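Local coordinates for protein putative cytochrome P450 hydroxylase (Chondromyces apiculatus DSM 436, PDB 6GMF) that binds heme b and probably works as a cytochrome P450 monooxygenase that oxidises terpenes, at residues P108-I113 with A346-L351. Residues are numbered along the deposited sequence; the frame is centred on the assembly and turned at random.
Sequences PRIRDI and APLARL. With HEM (protoporphyrin IX containing Fe), chain B.
Between the helical segments 108-113 and 346-351, which lie on helices 107-119 and 346-363, the nearest CA atoms are those of I110 and L351, 8.3 Å apart, a separation bridged by side chains alone. The close contacts of I110 are all made by one methyl, CD1. Its CG1 branch, set anti to the carbonyl carbon (chi1 -70°) and then extended, brings CD1 up against the second helix, where it meets two leucines one helical turn apart. CD1 of I110 lies 3.9 Å from CD2 of L351 and 4.1 Å from CD1 of L348, so a single tip fits against two branched ends. In the P450 fold the helix that starts shortly after the axial cysteine, here C343, is the L helix, which packs on the proximal, cysteine-ligand side of the heme. L348 illustrates how such a helix can serve two neighbours: while CD1 faces I110, CD2 sits 3.9 Å from the vinyl carbon CBC of the heme. Next to it, CB of A349 packs 3.6 Å from CAB of another vinyl group. V103 of helix 100-105 touches both leucines, and M137 and V141 of helix 136-145 touch I110, continuing the apolar layer. A salt bridge from R111 to E358 ties the same two helices together farther along.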
loop_
_atom_site.group_PDB
_atom_site.type_symbol
_atom_site.label_atom_id
_atom_site.label_comp_id
_atom_site.label_asym_id
_atom_site.label_seq_id
_atom_site.Cartn_x
_atom_site.Cartn_y
_atom_site.Cartn_z
ATOM N N PRO A 108 -2.284 -15.608 -14.316
ATOM C CA PRO A 108 -1.281 -16.246 -15.174
ATOM C C PRO A 108 -0.126 -15.321 -15.583
ATOM O O PRO A 108 1.049 -15.748 -15.542
ATOM C CB PRO A 108 -2.106 -16.751 -16.377
ATOM C CG PRO A 108 -3.475 -17.017 -15.724
ATOM C CD PRO A 108 -3.663 -15.847 -14.771
ATOM N N ARG A 109 -0.448 -14.090 -15.941
ATOM C CA ARG A 109 0.587 -13.115 -16.346
ATOM C C ARG A 109 1.446 -12.741 -15.136
ATOM O O ARG A 109 2.605 -12.532 -15.291
ATOM C CB ARG A 109 -0.074 -11.869 -16.924
ATOM C CG ARG A 109 0.920 -10.802 -17.347
ATOM C CD ARG A 109 2.005 -11.306 -18.268
ATOM N NE ARG A 109 2.974 -10.244 -18.476
ATOM C CZ ARG A 109 4.262 -10.423 -18.661
ATOM N NH1 ARG A 109 4.765 -11.642 -18.715
ATOM N NH2 ARG A 109 5.056 -9.385 -18.778
ATOM N N ILE A 110 0.829 -12.594 -13.983
ATOM C CA ILE A 110 1.576 -12.265 -12.753
ATOM C C ILE A 110 2.569 -13.395 -12.441
ATOM O O ILE A 110 3.694 -13.124 -12.035
ATOM C CB ILE A 110 0.608 -11.941 -11.598
ATOM C CG1 ILE A 110 -0.110 -10.609 -11.847
ATOM C CG2 ILE A 110 1.345 -11.943 -10.262
ATOM C CD1 ILE A 110 -1.269 -10.320 -10.938
ATOM N N ARG A 111 2.167 -14.668 -12.620
ATOM C CA ARG A 111 3.048 -15.803 -12.373
ATOM C C ARG A 111 4.238 -15.732 -13.347
ATOM O O ARG A 111 5.362 -15.957 -12.981
ATOM C CB ARG A 111 2.220 -17.096 -12.481
ATOM C CG ARG A 111 2.898 -18.341 -11.941
ATOM C CD ARG A 111 1.920 -19.484 -11.717
ATOM N NE ARG A 111 0.860 -19.154 -10.769
ATOM C CZ ARG A 111 0.989 -19.152 -9.439
ATOM N NH1 ARG A 111 2.143 -19.467 -8.879
ATOM N NH2 ARG A 111 -0.038 -18.827 -8.678
ATOM N N ASP A 112 3.956 -15.360 -14.582
ATOM C CA ASP A 112 5.026 -15.269 -15.595
ATOM C C ASP A 112 6.001 -14.167 -15.192
ATOM O O ASP A 112 7.156 -14.340 -15.356
ATOM C CB ASP A 112 4.444 -15.045 -16.990
ATOM C CG ASP A 112 3.958 -16.315 -17.658
ATOM O OD1 ASP A 112 4.251 -17.381 -17.158
ATOM O OD2 ASP A 112 3.292 -16.196 -18.663
ATOM N N ILE A 113 5.480 -13.053 -14.723
ATOM C CA ILE A 113 6.352 -11.932 -14.300
ATOM C C ILE A 113 7.186 -12.412 -13.115
ATOM O O ILE A 113 8.341 -12.167 -13.095
ATOM C CB ILE A 113 5.487 -10.712 -13.965
ATOM C CG1 ILE A 113 4.830 -10.166 -15.224
ATOM C CG2 ILE A 113 6.296 -9.642 -13.270
ATOM C CD1 ILE A 113 3.798 -9.119 -14.962
ATOM N N ALA A 346 -7.033 -4.303 -2.768
ATOM C CA ALA A 346 -6.710 -5.316 -1.839
ATOM C C ALA A 346 -6.593 -6.670 -2.555
ATOM O O ALA A 346 -5.656 -7.400 -2.275
ATOM C CB ALA A 346 -7.719 -5.383 -0.731
ATOM N N PRO A 347 -7.468 -7.080 -3.487
ATOM C CA PRO A 347 -7.260 -8.384 -4.131
ATOM C C PRO A 347 -6.009 -8.479 -4.998
ATOM O O PRO A 347 -5.405 -9.562 -5.109
ATOM C CB PRO A 347 -8.499 -8.584 -5.012
ATOM C CG PRO A 347 -9.088 -7.227 -5.158
ATOM C CD PRO A 347 -8.743 -6.480 -3.875
ATOM N N LEU A 348 -5.670 -7.357 -5.639
ATOM C CA LEU A 348 -4.483 -7.277 -6.457
ATOM C C LEU A 348 -3.211 -7.372 -5.601
ATOM O O LEU A 348 -2.312 -8.082 -5.922
ATOM C CB LEU A 348 -4.486 -6.005 -7.317
ATOM C CG LEU A 348 -3.269 -5.911 -8.238
ATOM C CD1 LEU A 348 -3.115 -7.185 -9.102
ATOM C CD2 LEU A 348 -3.358 -4.653 -9.087
ATOM N N ALA A 349 -3.134 -6.628 -4.492
ATOM C CA ALA A 349 -2.006 -6.735 -3.576
ATOM C C ALA A 349 -1.850 -8.176 -3.086
ATOM O O ALA A 349 -0.738 -8.712 -3.012
ATOM C CB ALA A 349 -2.232 -5.819 -2.399
ATOM N N ARG A 350 -2.973 -8.768 -2.664
ATOM C CA ARG A 350 -2.984 -10.149 -2.108
ATOM C C ARG A 350 -2.523 -11.148 -3.173
ATOM O O ARG A 350 -1.799 -12.100 -2.819
ATOM C CB ARG A 350 -4.383 -10.502 -1.591
ATOM C CG ARG A 350 -4.713 -9.903 -0.232
ATOM C CD ARG A 350 -6.138 -10.194 0.199
ATOM N NE ARG A 350 -6.319 -10.068 1.638
ATOM C CZ ARG A 350 -7.249 -9.317 2.218
ATOM N NH1 ARG A 350 -8.160 -8.707 1.480
ATOM N NH2 ARG A 350 -7.264 -9.180 3.531
ATOM N N LEU A 351 -2.932 -10.929 -4.425
ATOM C CA LEU A 351 -2.573 -11.821 -5.536
ATOM C C LEU A 351 -1.094 -11.686 -5.914
ATOM O O LEU A 351 -0.396 -12.667 -6.071
ATOM C CB LEU A 351 -3.451 -11.468 -6.739
ATOM C CG LEU A 351 -3.228 -12.331 -7.972
ATOM C CD1 LEU A 351 -3.314 -13.811 -7.598
ATOM C CD2 LEU A 351 -4.225 -11.965 -9.048
HETATM C CHA HEM B . -7.103 2.633 -0.280
HETATM C CHB HEM B . -3.815 0.045 1.896
HETATM C CHC HEM B . -2.502 -1.752 -2.402
HETATM C CHD HEM B . -5.537 1.138 -4.612
HETATM C C1A HEM B . -6.337 2.043 0.697
HETATM C C2A HEM B . -6.590 2.259 2.081
HETATM C C3A HEM B . -5.625 1.536 2.704
HETATM C C4A HEM B . -4.861 0.887 1.701
HETATM C CMA HEM B . -5.322 1.435 4.179
HETATM C CAA HEM B . -7.645 3.102 2.744
HETATM C CBA HEM B . -7.292 4.613 2.791
HETATM C CGA HEM B . -8.287 5.434 3.584
HETATM O O1A HEM B . -9.208 4.869 4.226
HETATM O O2A HEM B . -8.023 6.681 3.628
HETATM C C1B HEM B . -3.127 -0.687 0.915
HETATM C C2B HEM B . -2.099 -1.663 1.165
HETATM C C3B HEM B . -1.701 -2.177 -0.028
HETATM C C4B HEM B . -2.531 -1.513 -1.038
HETATM C CMB HEM B . -1.616 -1.958 2.528
HETATM C CAB HEM B . -0.705 -3.266 -0.366
HETATM C CBB HEM B . -0.373 -4.128 0.538
HETATM C C1C HEM B . -3.222 -1.196 -3.400
HETATM C C2C HEM B . -3.064 -1.508 -4.793
HETATM C C3C HEM B . -3.965 -0.648 -5.399
HETATM C C4C HEM B . -4.581 0.163 -4.420
HETATM C CMC HEM B . -2.269 -2.641 -5.375
HETATM C CAC HEM B . -4.311 -0.507 -6.814
HETATM C CBC HEM B . -3.639 -1.030 -7.811
HETATM C C1D HEM B . -6.178 1.795 -3.594
HETATM C C2D HEM B . -7.207 2.845 -3.852
HETATM C C3D HEM B . -7.655 3.247 -2.644
HETATM C C4D HEM B . -6.908 2.462 -1.657
HETATM C CMD HEM B . -7.607 3.256 -5.260
HETATM C CAD HEM B . -8.699 4.297 -2.385
HETATM C CBD HEM B . -10.130 3.777 -2.174
HETATM C CGD HEM B . -11.111 4.870 -1.806
HETATM O O1D HEM B . -12.315 4.615 -1.982
HETATM O O2D HEM B . -10.703 5.958 -1.321
HETATM N NA HEM B . -5.272 1.185 0.471
HETATM N NB HEM B . -3.332 -0.667 -0.396
HETATM N NC HEM B . -4.104 -0.156 -3.181
HETATM N ND HEM B . -5.996 1.666 -2.235
HETATM FE FE HEM B . -4.778 0.452 -1.324
HETATM O O HOH W 1 -3.299 2.138 -1.317
#